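Side-chain contact in PBP5 (PDB 3A3J), which removes the terminal D-alanine from the peptide side chains of cell wall precursors, acting as a serine-type D-alanyl-D-alanine carboxypeptidase: residues A[97-102]-A[200-205]. Numbering follows the deposited sequence.
Sequences VVSGND and GMKTGH. With SO4 (sulfate ion), chain B.
Lys202 reaches from the edge strand 197-206 to Ser99, and its terminal amine, NZ, meets the serine hydroxyl. The bond from Lys202 NZ to Ser99 OG is weak, at 3.2 Å. The lysine chain starts with CG anti to the backbone N (chi1 172°), then bends at chi2 and chi3, which brings NZ to the serine and the end of helix 88-98. The stronger partner of NZ is the backbone carbonyl of Ile96, in that helix; the carbonyl of Val95 adds a weak bond. The amine of this buried lysine is therefore anchored mainly by Ile96. Ser99 takes a positive phi as the chain leaves the helix, and its CB points toward the strand. Its carbonyl accepts a hydrogen bond from the Ser76 hydroxyl. Next along the strand, Thr203 OG1 donates a hydrogen bond of 2.7 Å to sulfate O1. The sulfate, probably picked up from the crystallisation solution, is also hydrogen-bonded to Arg238. The side chains of Lys39, the probable proton acceptor, and Ser36, the probable acylated serine, each lie about 4 Å from that of Ser99, itself probably catalytic; Lys202 probably binds substrate. The arrangement is that of the penicillin-binding protein active site, where the SxN motif, Ser99-Gly100-Asn101, faces the KTG motif, Lys202-Thr203-Gly204.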
# COMPACT_ATOMS: atom_id res chain seq x y z
N VAL A 97 -6.54 -14.55 -3.16
CA VAL A 97 -7.98 -14.75 -2.75
C VAL A 97 -8.18 -15.59 -1.51
O VAL A 97 -8.96 -15.20 -0.62
CB VAL A 97 -8.78 -15.26 -3.94
CG1 VAL A 97 -10.32 -15.30 -3.64
CG2 VAL A 97 -8.47 -14.34 -5.14
N VAL A 98 -7.45 -16.71 -1.35
CA VAL A 98 -7.74 -17.57 -0.20
C VAL A 98 -6.58 -17.81 0.71
O VAL A 98 -6.62 -18.75 1.48
CB VAL A 98 -8.35 -18.98 -0.64
CG1 VAL A 98 -9.65 -18.75 -1.44
CG2 VAL A 98 -7.38 -19.71 -1.51
N SER A 99 -5.52 -17.00 0.61
CA SER A 99 -4.39 -17.11 1.52
C SER A 99 -3.80 -18.53 1.53
O SER A 99 -3.56 -19.11 2.61
CB SER A 99 -4.89 -16.81 2.90
OG SER A 99 -5.08 -15.42 2.95
N GLY A 100 -3.66 -19.14 0.35
CA GLY A 100 -3.21 -20.57 0.34
C GLY A 100 -1.77 -20.73 0.83
O GLY A 100 -0.88 -20.22 0.20
N ASN A 101 -1.56 -21.39 1.96
CA ASN A 101 -0.17 -21.56 2.51
C ASN A 101 0.76 -22.42 1.64
O ASN A 101 1.99 -22.14 1.47
CB ASN A 101 -0.20 -22.04 3.96
CG ASN A 101 -0.59 -20.93 4.88
OD1 ASN A 101 -0.43 -19.76 4.54
ND2 ASN A 101 -1.12 -21.26 6.04
N ASP A 102 0.13 -23.45 1.06
CA ASP A 102 0.79 -24.36 0.16
C ASP A 102 1.13 -23.58 -1.09
O ASP A 102 2.25 -23.69 -1.61
CB ASP A 102 -0.11 -25.61 -0.15
CG ASP A 102 -1.57 -25.23 -0.54
OD1 ASP A 102 -1.93 -24.01 -0.65
OD2 ASP A 102 -2.36 -26.20 -0.73
N GLY A 200 -10.22 -4.20 -1.68
CA GLY A 200 -9.11 -4.94 -1.08
C GLY A 200 -9.22 -4.87 0.42
O GLY A 200 -10.08 -4.18 0.94
N MET A 201 -8.32 -5.50 1.17
CA MET A 201 -7.11 -6.13 0.61
C MET A 201 -6.83 -7.53 1.18
O MET A 201 -6.72 -8.47 0.44
CB MET A 201 -5.92 -5.20 0.90
CG MET A 201 -4.60 -5.63 0.40
SD MET A 201 -3.49 -4.17 0.13
CE MET A 201 -4.28 -3.28 -1.17
N LYS A 202 -6.70 -7.66 2.49
CA LYS A 202 -6.23 -8.93 2.99
C LYS A 202 -6.56 -9.09 4.44
O LYS A 202 -6.45 -8.15 5.17
CB LYS A 202 -4.68 -8.95 2.81
CG LYS A 202 -3.93 -10.15 3.47
CD LYS A 202 -4.19 -11.46 2.81
CE LYS A 202 -4.23 -11.49 1.32
NZ LYS A 202 -4.30 -12.96 1.02
N THR A 203 -6.90 -10.31 4.86
CA THR A 203 -7.29 -10.59 6.24
C THR A 203 -6.29 -11.48 6.93
O THR A 203 -5.48 -12.11 6.26
CB THR A 203 -8.63 -11.41 6.25
OG1 THR A 203 -8.49 -12.58 5.40
CG2 THR A 203 -9.72 -10.59 5.61
N GLY A 204 -6.34 -11.53 8.26
CA GLY A 204 -5.45 -12.42 8.98
C GLY A 204 -5.93 -12.54 10.41
O GLY A 204 -6.86 -11.81 10.84
N HIS A 205 -5.32 -13.46 11.15
CA HIS A 205 -5.63 -13.66 12.57
C HIS A 205 -4.43 -14.30 13.23
O HIS A 205 -3.74 -15.15 12.64
CB HIS A 205 -6.93 -14.51 12.76
CG HIS A 205 -6.89 -15.86 12.09
ND1 HIS A 205 -6.33 -16.98 12.69
CD2 HIS A 205 -7.31 -16.26 10.86
CE1 HIS A 205 -6.37 -17.99 11.85
NE2 HIS A 205 -6.99 -17.59 10.74
S SO4 B . -8.72 -15.05 8.00
O1 SO4 B . -7.88 -14.81 6.82
O2 SO4 B . -8.32 -14.42 9.25
O3 SO4 B . -10.00 -14.58 7.53
O4 SO4 B . -8.66 -16.50 8.43